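Local coordinates for fucose-binding lectin (Kordia periserrulae, PDB 6HTN), which binds alpha-L-fucosides as a beta-propeller lectin, holding methyl alpha-L-fucopyranoside in pockets that lie between neighbouring blades, at residues R16-Q21 with I66-I71; G94-A99 with K128-D133; E29-W32 with W37-G40. All blocks are in the same frame, centred on the assembly; numbering follows the deposited sequence.

Overall arrangement
From the N terminus, the chain first reaches residues 16-21, half of contact 1, on the second strand of the first four-stranded antiparallel sheet. Contact 3 then closes the short hairpin between 29-32 and 37-40, inside the longer loop that contact 1 completes when 66-71, in the second sheet, comes alongside 16-21. Contact 2 follows in series: the loop 94-99, after the second sheet, meets 128-133 in the third. Contact 3 therefore works within one blade, while contact 1 joins the first two and contact 2 leads from the second to the third. Contacts 1 and 3 share one fucoside, contacts 1 and 2 another.

Contact 1 (R16-Q21 with I66-I71); sequences RIYSLQ and IRVYAI. With MFU (methyl alpha-L-fucopyranoside), chain G; MFU (methyl alpha-L-fucopyranoside), chain H.
R16 and Y18 of strand 16-20 face I66 and V68 of strand 66-71 across two nearly parallel axes, 16° apart and 9.4 Å at closest approach, a spacing that places the strands in separate sheets met through side chains. Two successive propeller blades face each other here, and R16 of one and I66 of the next line the same fucoside pocket. Y18 carries most of the contact. Its CG, anti to the carbonyl carbon (chi1 -59°), directs the ring toward 66-71, where V68 CG2 sits 3.7 Å from the Y18 ring centroid and 10° off the normal, a CH-pi contact over the centre. Y18 OH continues onto I66, 3.5 Å from I66 CG2 and 3.6 Å from I66 CD1. These two methyl contacts lie beside a polar one: Y18 OH is hydrogen-bonded to E29 OE2, and E29 in turn holds the chain G sugar. R16 CG meets I66 CD1 at 4.1 Å, and its guanidinium meets that sugar at an edge, with R16 NE to O4 at 2.9 Å and R16 NH2 to O5 at 2.8 Å; I66 CD1 lies 3.8 Å from the same O4. R67 turns away from 16-21 and repeats this bonding with the chain H sugar. W87, from strand 87-89, touches Y18, I66 and V68 and bonds the chain G sugar through NE1, while strand 27-32 flanks 16-20 and strand 77-82 flanks 66-71.

Contact 2 (G94-A99 with K128-D133); sequences GQFYGA and KEYCWD. With MFU (methyl alpha-L-fucopyranoside), chain I; MFU (methyl alpha-L-fucopyranoside), chain H.
F96 and Y130 form an offset stack that seats the loop 94-99, leading from the second propeller blade to the third, against strand 128-132 of the third. The ring centroids are 4.1 Å apart and the planes differ by 19°, so the faces are nearly parallel but displaced. Which atoms overlap defines the offset: Y130 CE1 lies over the centre of the F96 ring and comes within 3.4 Å of F96 CG, whereas F96 CD2 sits above Y130 nearer its rim. The two side chains enter the stack from opposing ends, and this brings the phenol end of Y130 back to the base of its partner, with Y130 OH 3.5 Å from F96 CB. On the loop side, CG of F96 stands anti to the carbonyl carbon (chi1 -58°), which directs the ring toward the strand. V139 of strand 138-139 touches both aromatics.

Other residues of the same strand, E129 and W132, line two sugar pockets. E129 extends to the chain I fucoside and uses both carboxylate oxygens: E129 OE1 accepts from O3 at 2.6 Å and E129 OE2 from O4 at 2.7 Å. Y142 N also bonds E129 OE1, which helps fix the carboxylate. W132 lays one face against the chain H fucoside, with the sugar's C4 over the ring.

The Y97 ring takes no part in the stack, and its OH is hydrogen-bonded to D124 of the third subunit. The backbone of Y97 stays linked to Y130 through one water, 2.7 Å from Y97 O and 2.7 Å from Y130 OH, lying in the plane of the Y130 ring at its edge.

Contact 3 (E29-W32 with W37-G40); sequences ERCW and WYDG. With MFU (methyl alpha-L-fucopyranoside), chain G; MFU (methyl alpha-L-fucopyranoside), chain O.
W37 packs against W32 in the hairpin of strands 29-32 and 37-39. W37 CB lies over one face of the R30 guanidinium, 3.5 Å from R30 NH2. With W37 CG anti to the carbonyl carbon (chi1 -69°), the indole is set beside W32, whose CE3 comes over one face of it, near the rim. The nearest atoms are W37 CD1, 3.5 Å from W32 CE3, and W37 NE1, 3.4 Å from that same carbon, which W37 CG also meets. The W32 six-membered and W37 five-membered rings have planes 55° apart, an oblique pair. On the benzo side, W37 CE3 comes 3.4 Å from C31 O, W37 CZ3 meets R30 O, and W37 CH2 meets W32 CB, which sits 3.8 Å from the centroid of the W37 six-membered ring, a CH-pi contact over its face. W37 CZ2 approaches O3 of the chain O fucoside, to which W37 NE1 donates at the ring edge, at 2.9 Å and 161°. W32 lays a ring face against that sugar's C5 and C6.

Cross-strand pairs hold the hairpin together. R30 NH1 makes a salt bridge of 2.8 Å with D39 OD1, from above the carboxylate plane. C31 N bonds Y38 O, Y38 N bonds C31 O, and C31 CB packs over the Y38 ring face. G40 N bonds E29 O, while E29 OE1 and OE2 accept hydrogen bonds from O3 and O4 of the chain G fucoside.

The chain O sugar is also bonded by E129, R117 and A141 of the second subunit, so the hairpin completes a site across a subunit boundary; such inter-blade sugar sites characterise fucose-binding beta-propeller lectins.

Contact 1 (R16-Q21 with I66-I71)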
# COMPACT_ATOMS: atom_id res chain seq x y z
N ARG A 16 -18.54 -15.33 -1.24
CA ARG A 16 -17.25 -15.76 -0.69
C ARG A 16 -16.35 -14.52 -0.66
O ARG A 16 -16.08 -13.97 -1.77
CB ARG A 16 -16.61 -16.93 -1.39
CG ARG A 16 -17.45 -18.19 -1.38
CD ARG A 16 -17.47 -18.81 0.03
NE ARG A 16 -18.24 -20.09 0.03
CZ ARG A 16 -19.54 -20.21 0.20
NH1 ARG A 16 -20.34 -19.20 0.32
NH2 ARG A 16 -20.05 -21.43 0.23
N ILE A 17 -15.90 -14.11 0.51
CA ILE A 17 -15.12 -12.85 0.70
C ILE A 17 -13.76 -13.24 1.25
O ILE A 17 -13.70 -13.86 2.35
CB ILE A 17 -15.88 -11.87 1.59
CG1 ILE A 17 -17.33 -11.66 1.20
CG2 ILE A 17 -15.10 -10.57 1.72
CD1 ILE A 17 -17.53 -11.15 -0.25
N TYR A 18 -12.69 -12.86 0.59
CA TYR A 18 -11.31 -13.25 0.92
C TYR A 18 -10.52 -12.03 1.38
O TYR A 18 -10.56 -10.97 0.71
CB TYR A 18 -10.63 -13.90 -0.29
CG TYR A 18 -11.36 -15.14 -0.76
CD1 TYR A 18 -11.14 -16.38 -0.15
CD2 TYR A 18 -12.35 -15.05 -1.72
CE1 TYR A 18 -11.88 -17.50 -0.53
CE2 TYR A 18 -13.08 -16.15 -2.10
CZ TYR A 18 -12.85 -17.38 -1.51
OH TYR A 18 -13.67 -18.45 -1.82
N SER A 19 -9.79 -12.19 2.47
CA SER A 19 -8.97 -11.09 3.02
C SER A 19 -7.76 -11.64 3.76
O SER A 19 -7.72 -12.81 4.12
CB SER A 19 -9.78 -10.18 3.86
OG SER A 19 -10.30 -10.86 5.04
N LEU A 20 -6.75 -10.80 3.95
CA LEU A 20 -5.48 -11.17 4.62
C LEU A 20 -5.61 -10.72 6.05
O LEU A 20 -5.79 -9.50 6.33
CB LEU A 20 -4.30 -10.49 3.92
CG LEU A 20 -2.96 -10.76 4.59
CD1 LEU A 20 -2.61 -12.23 4.57
CD2 LEU A 20 -1.90 -9.93 3.90
N GLN A 21 -5.53 -11.64 7.01
CA GLN A 21 -5.69 -11.27 8.44
C GLN A 21 -4.45 -10.54 8.98
O GLN A 21 -3.35 -11.03 8.88
CB GLN A 21 -5.98 -12.51 9.27
CG GLN A 21 -7.27 -13.18 8.86
CD GLN A 21 -7.44 -14.55 9.50
OE1 GLN A 21 -7.92 -14.62 10.66
NE2 GLN A 21 -7.01 -15.61 8.84
N ILE A 66 -13.74 -22.29 -7.53
CA ILE A 66 -13.26 -20.95 -7.08
C ILE A 66 -11.76 -20.91 -7.28
O ILE A 66 -11.04 -21.88 -7.06
CB ILE A 66 -13.63 -20.70 -5.60
CG1 ILE A 66 -15.10 -20.90 -5.32
CG2 ILE A 66 -13.14 -19.32 -5.18
CD1 ILE A 66 -15.48 -20.86 -3.84
N ARG A 67 -11.26 -19.74 -7.72
CA ARG A 67 -9.82 -19.51 -7.81
C ARG A 67 -9.52 -18.18 -7.12
O ARG A 67 -10.20 -17.18 -7.38
CB ARG A 67 -9.38 -19.47 -9.28
CG ARG A 67 -9.59 -20.77 -10.04
CD ARG A 67 -8.66 -21.85 -9.56
NE ARG A 67 -8.80 -23.11 -10.33
CZ ARG A 67 -9.69 -24.04 -10.06
NH1 ARG A 67 -10.58 -23.92 -9.09
NH2 ARG A 67 -9.68 -25.14 -10.82
N VAL A 68 -8.53 -18.21 -6.25
CA VAL A 68 -8.11 -17.05 -5.43
C VAL A 68 -6.64 -16.82 -5.71
O VAL A 68 -5.85 -17.77 -5.75
CB VAL A 68 -8.36 -17.38 -3.92
CG1 VAL A 68 -7.89 -16.32 -3.02
CG2 VAL A 68 -9.81 -17.65 -3.67
N TYR A 69 -6.26 -15.56 -5.90
CA TYR A 69 -4.91 -15.13 -6.29
C TYR A 69 -4.38 -14.07 -5.32
O TYR A 69 -5.05 -13.06 -5.08
CB TYR A 69 -4.93 -14.59 -7.74
CG TYR A 69 -5.42 -15.59 -8.76
CD1 TYR A 69 -4.56 -16.52 -9.29
CD2 TYR A 69 -6.77 -15.66 -9.07
CE1 TYR A 69 -5.03 -17.49 -10.18
CE2 TYR A 69 -7.26 -16.62 -9.92
CZ TYR A 69 -6.38 -17.55 -10.47
OH TYR A 69 -6.87 -18.56 -11.27
N ALA A 70 -3.21 -14.31 -4.77
CA ALA A 70 -2.57 -13.40 -3.82
C ALA A 70 -1.09 -13.40 -4.06
O ALA A 70 -0.59 -14.18 -4.85
CB ALA A 70 -2.88 -13.80 -2.39
N ILE A 71 -0.37 -12.52 -3.38
CA ILE A 71 1.11 -12.54 -3.38
C ILE A 71 1.57 -13.39 -2.18
O ILE A 71 1.16 -13.12 -1.05
CB ILE A 71 1.69 -11.13 -3.35
CG1 ILE A 71 1.09 -10.24 -4.44
CG2 ILE A 71 3.21 -11.24 -3.45
CD1 ILE A 71 1.09 -10.87 -5.81
C1 MFU G . -17.80 -23.95 1.77
C2 MFU G . -16.42 -23.40 2.10
C3 MFU G . -15.33 -23.78 1.15
C4 MFU G . -15.71 -23.29 -0.24
C5 MFU G . -17.08 -23.96 -0.46
C6 MFU G . -17.66 -23.47 -1.83
O1 MFU G . -17.54 -25.31 1.81
O2 MFU G . -15.99 -23.96 3.39
O3 MFU G . -14.03 -23.21 1.46
O4 MFU G . -15.96 -21.86 -0.25
O5 MFU G . -18.09 -23.47 0.42
CM MFU G . -18.76 -26.06 1.56
C1 MFU H . -6.24 -26.12 -12.27
C2 MFU H . -5.15 -25.11 -11.89
C3 MFU H . -4.94 -24.17 -13.06
C4 MFU H . -6.23 -23.47 -13.37
C5 MFU H . -7.28 -24.54 -13.74
C6 MFU H . -8.62 -23.91 -14.05
O1 MFU H . -5.67 -26.91 -13.33
O2 MFU H . -3.97 -25.86 -11.59
O3 MFU H . -3.87 -23.27 -12.75
O4 MFU H . -6.76 -22.75 -12.26
O5 MFU H . -7.44 -25.43 -12.56
CM MFU H . -6.70 -27.82 -13.77

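Contact 2 (G94-A99 with K128-D133)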
# COMPACT_ATOMS: atom_id res chain seq x y z
N GLY A 94 3.90 -19.60 -8.02
CA GLY A 94 5.35 -19.54 -8.04
C GLY A 94 5.94 -19.19 -9.40
O GLY A 94 7.17 -19.10 -9.51
N GLN A 95 5.15 -18.96 -10.44
CA GLN A 95 5.69 -18.65 -11.79
C GLN A 95 6.13 -17.18 -11.92
O GLN A 95 7.11 -16.91 -12.63
CB GLN A 95 4.70 -19.03 -12.87
CG GLN A 95 4.43 -20.54 -12.95
CD GLN A 95 3.72 -20.88 -14.24
OE1 GLN A 95 4.14 -20.44 -15.32
NE2 GLN A 95 2.67 -21.69 -14.16
N PHE A 96 5.40 -16.23 -11.32
CA PHE A 96 5.61 -14.81 -11.62
C PHE A 96 5.66 -14.00 -10.34
O PHE A 96 4.89 -14.23 -9.39
CB PHE A 96 4.47 -14.28 -12.50
CG PHE A 96 4.34 -15.03 -13.80
CD1 PHE A 96 5.27 -14.83 -14.81
CD2 PHE A 96 3.32 -15.92 -14.00
CE1 PHE A 96 5.16 -15.51 -16.02
CE2 PHE A 96 3.22 -16.63 -15.20
CZ PHE A 96 4.13 -16.42 -16.19
N TYR A 97 6.49 -12.96 -10.36
CA TYR A 97 6.51 -11.96 -9.29
C TYR A 97 5.28 -11.09 -9.37
O TYR A 97 4.88 -10.70 -10.48
CB TYR A 97 7.74 -11.06 -9.39
CG TYR A 97 9.02 -11.74 -8.97
CD1 TYR A 97 9.28 -12.02 -7.65
CD2 TYR A 97 9.98 -12.05 -9.90
CE1 TYR A 97 10.47 -12.61 -7.25
CE2 TYR A 97 11.19 -12.63 -9.53
CZ TYR A 97 11.43 -12.92 -8.20
OH TYR A 97 12.63 -13.49 -7.86
N GLY A 98 4.70 -10.77 -8.23
CA GLY A 98 3.58 -9.83 -8.16
C GLY A 98 3.84 -8.77 -7.15
O GLY A 98 4.33 -9.06 -6.08
N ALA A 99 3.50 -7.54 -7.50
CA ALA A 99 3.79 -6.37 -6.67
C ALA A 99 2.50 -5.67 -6.27
O ALA A 99 2.56 -4.60 -5.78
CB ALA A 99 4.75 -5.49 -7.46
N LYS A 128 0.96 -6.89 -15.88
CA LYS A 128 0.97 -8.10 -16.68
C LYS A 128 -0.37 -8.80 -16.60
O LYS A 128 -1.03 -8.77 -15.54
CB LYS A 128 2.06 -9.06 -16.21
CG LYS A 128 3.47 -8.57 -16.40
CD LYS A 128 3.79 -8.39 -17.88
CE LYS A 128 5.27 -8.38 -18.18
NZ LYS A 128 5.51 -8.32 -19.65
N GLU A 129 -0.72 -9.51 -17.67
CA GLU A 129 -1.89 -10.40 -17.74
C GLU A 129 -1.38 -11.82 -17.89
O GLU A 129 -0.56 -12.07 -18.79
CB GLU A 129 -2.74 -10.02 -18.94
CG GLU A 129 -3.93 -10.93 -19.22
CD GLU A 129 -4.60 -10.63 -20.56
OE1 GLU A 129 -3.84 -10.61 -21.56
OE2 GLU A 129 -5.84 -10.45 -20.60
N TYR A 130 -1.88 -12.73 -17.05
CA TYR A 130 -1.59 -14.16 -17.14
C TYR A 130 -2.87 -14.87 -17.52
O TYR A 130 -3.95 -14.55 -17.02
CB TYR A 130 -1.01 -14.65 -15.81
CG TYR A 130 0.15 -13.83 -15.36
CD1 TYR A 130 1.34 -13.86 -16.05
CD2 TYR A 130 0.04 -12.97 -14.27
CE1 TYR A 130 2.40 -13.04 -15.68
CE2 TYR A 130 1.11 -12.16 -13.89
CZ TYR A 130 2.28 -12.19 -14.61
OH TYR A 130 3.37 -11.43 -14.27
N CYS A 131 -2.73 -15.78 -18.49
CA CYS A 131 -3.90 -16.36 -19.18
C CYS A 131 -3.92 -17.87 -19.04
O CYS A 131 -2.86 -18.53 -19.24
CB CYS A 131 -3.85 -16.08 -20.68
SG CYS A 131 -3.70 -14.32 -21.08
N TRP A 132 -5.09 -18.39 -18.73
CA TRP A 132 -5.34 -19.85 -18.73
C TRP A 132 -6.49 -20.12 -19.68
O TRP A 132 -7.58 -19.58 -19.53
CB TRP A 132 -5.69 -20.35 -17.32
CG TRP A 132 -6.02 -21.82 -17.29
CD1 TRP A 132 -7.25 -22.38 -17.36
CD2 TRP A 132 -5.08 -22.88 -17.12
NE1 TRP A 132 -7.15 -23.73 -17.23
CE2 TRP A 132 -5.83 -24.07 -17.12
CE3 TRP A 132 -3.70 -22.93 -17.00
CZ2 TRP A 132 -5.21 -25.31 -16.96
CZ3 TRP A 132 -3.09 -24.15 -16.83
CH2 TRP A 132 -3.84 -25.32 -16.81
N ASP A 133 -6.24 -21.03 -20.66
CA ASP A 133 -7.31 -21.47 -21.59
C ASP A 133 -7.41 -23.00 -21.55
O ASP A 133 -8.16 -23.53 -22.39
CB ASP A 133 -6.99 -21.02 -23.00
CG ASP A 133 -6.92 -19.49 -23.18
OD1 ASP A 133 -7.83 -18.80 -22.71
OD2 ASP A 133 -6.04 -19.06 -23.99
C1 MFU I . -5.77 -13.69 -25.13
C2 MFU I . -4.94 -12.58 -24.51
C3 MFU I . -5.68 -11.26 -24.58
C4 MFU I . -7.04 -11.32 -24.04
C5 MFU I . -7.77 -12.45 -24.76
C6 MFU I . -9.17 -12.65 -24.31
O1 MFU I . -5.74 -13.27 -26.49
O2 MFU I . -3.63 -12.54 -25.07
O3 MFU I . -4.86 -10.25 -23.93
O4 MFU I . -7.03 -11.75 -22.62
O5 MFU I . -7.05 -13.68 -24.69
CM MFU I . -6.32 -14.23 -27.34
C1 MFU H . -6.24 -26.12 -12.27
C2 MFU H . -5.15 -25.11 -11.89
C3 MFU H . -4.94 -24.17 -13.06
C4 MFU H . -6.23 -23.47 -13.37
C5 MFU H . -7.28 -24.54 -13.74
C6 MFU H . -8.62 -23.91 -14.05
O1 MFU H . -5.67 -26.91 -13.33
O2 MFU H . -3.97 -25.86 -11.59
O3 MFU H . -3.87 -23.27 -12.75
O4 MFU H . -6.76 -22.75 -12.26
O5 MFU H . -7.44 -25.43 -12.56
CM MFU H . -6.70 -27.82 -13.77
O HOH W 1 2.89 -9.92 -12.12

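Contact 3 (E29-W32 with W37-G40)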
# COMPACT_ATOMS: atom_id res chain seq x y z
N GLU A 29 -11.39 -16.73 4.63
CA GLU A 29 -12.55 -16.86 3.72
C GLU A 29 -13.82 -16.72 4.53
O GLU A 29 -13.97 -17.52 5.51
CB GLU A 29 -12.53 -18.20 3.01
CG GLU A 29 -13.73 -18.43 2.12
CD GLU A 29 -13.80 -19.82 1.54
OE1 GLU A 29 -13.48 -20.80 2.26
OE2 GLU A 29 -14.16 -19.94 0.30
N ARG A 30 -14.64 -15.76 4.24
CA ARG A 30 -15.94 -15.57 4.91
C ARG A 30 -17.04 -15.96 3.93
O ARG A 30 -16.96 -15.58 2.74
CB ARG A 30 -16.14 -14.18 5.45
CG ARG A 30 -15.16 -13.86 6.57
CD ARG A 30 -15.49 -14.61 7.89
NE ARG A 30 -16.61 -13.94 8.50
CZ ARG A 30 -17.33 -14.45 9.55
NH1 ARG A 30 -17.07 -15.65 9.99
NH2 ARG A 30 -18.20 -13.70 10.15
N CYS A 31 -18.00 -16.72 4.41
CA CYS A 31 -19.02 -17.34 3.54
C CYS A 31 -20.42 -16.96 3.93
O CYS A 31 -20.73 -16.92 5.13
CB CYS A 31 -18.92 -18.85 3.63
SG CYS A 31 -17.31 -19.56 3.35
N TRP A 32 -21.27 -16.73 2.93
CA TRP A 32 -22.71 -16.51 3.14
C TRP A 32 -23.43 -17.49 2.22
O TRP A 32 -23.18 -17.43 0.99
CB TRP A 32 -23.14 -15.10 2.85
CG TRP A 32 -24.61 -14.82 2.93
CD1 TRP A 32 -25.57 -15.11 2.00
CD2 TRP A 32 -25.27 -14.21 4.04
NE1 TRP A 32 -26.79 -14.68 2.45
CE2 TRP A 32 -26.64 -14.12 3.71
CE3 TRP A 32 -24.84 -13.71 5.28
CZ2 TRP A 32 -27.56 -13.54 4.58
CZ3 TRP A 32 -25.76 -13.12 6.13
CH2 TRP A 32 -27.11 -13.06 5.78
N TRP A 37 -22.99 -15.26 8.17
CA TRP A 37 -21.58 -15.38 7.77
C TRP A 37 -20.86 -16.42 8.59
O TRP A 37 -21.05 -16.45 9.87
CB TRP A 37 -20.91 -14.02 7.92
CG TRP A 37 -21.40 -13.04 6.92
CD1 TRP A 37 -22.32 -12.06 7.08
CD2 TRP A 37 -20.93 -12.93 5.55
NE1 TRP A 37 -22.50 -11.35 5.89
CE2 TRP A 37 -21.67 -11.90 4.96
CE3 TRP A 37 -20.00 -13.64 4.81
CZ2 TRP A 37 -21.44 -11.50 3.63
CZ3 TRP A 37 -19.76 -13.27 3.49
CH2 TRP A 37 -20.50 -12.23 2.94
N TYR A 38 -20.04 -17.22 7.97
CA TYR A 38 -19.21 -18.21 8.67
C TYR A 38 -17.84 -18.33 8.05
O TYR A 38 -17.61 -17.84 6.89
CB TYR A 38 -19.99 -19.53 8.71
CG TYR A 38 -20.11 -20.27 7.40
CD1 TYR A 38 -19.15 -21.15 6.95
CD2 TYR A 38 -21.23 -20.06 6.61
CE1 TYR A 38 -19.26 -21.80 5.73
CE2 TYR A 38 -21.38 -20.74 5.39
CZ TYR A 38 -20.39 -21.61 4.95
OH TYR A 38 -20.45 -22.25 3.76
N ASP A 39 -16.92 -18.93 8.74
CA ASP A 39 -15.55 -19.12 8.24
C ASP A 39 -15.53 -20.29 7.27
O ASP A 39 -15.88 -21.44 7.61
CB ASP A 39 -14.52 -19.37 9.33
CG ASP A 39 -14.20 -18.20 10.23
OD1 ASP A 39 -14.63 -17.05 9.95
OD2 ASP A 39 -13.65 -18.52 11.35
N GLY A 40 -15.01 -20.07 6.06
CA GLY A 40 -14.83 -21.12 5.08
C GLY A 40 -13.59 -21.94 5.30
O GLY A 40 -12.67 -21.53 6.06
C1 MFU G . -17.80 -23.95 1.77
C2 MFU G . -16.42 -23.40 2.10
C3 MFU G . -15.33 -23.78 1.15
C4 MFU G . -15.71 -23.29 -0.24
C5 MFU G . -17.08 -23.96 -0.46
C6 MFU G . -17.66 -23.47 -1.83
O1 MFU G . -17.54 -25.31 1.81
O2 MFU G . -15.99 -23.96 3.39
O3 MFU G . -14.03 -23.21 1.46
O4 MFU G . -15.96 -21.86 -0.25
O5 MFU G . -18.09 -23.47 0.42
CM MFU G . -18.76 -26.06 1.56
C1 MFU O . -27.73 -8.69 3.47
C2 MFU O . -26.38 -8.41 4.14
C3 MFU O . -25.59 -9.66 4.22
C4 MFU O . -25.35 -10.35 2.92
C5 MFU O . -26.77 -10.67 2.35
C6 MFU O . -26.62 -11.31 1.00
O1 MFU O . -28.39 -9.56 4.37
O2 MFU O . -26.70 -7.90 5.46
O3 MFU O . -24.33 -9.37 4.91
O4 MFU O . -24.69 -9.46 2.02
O5 MFU O . -27.47 -9.45 2.28
CM MFU O . -29.67 -10.04 3.80
O HOH W 2 -20.15 -14.68 12.02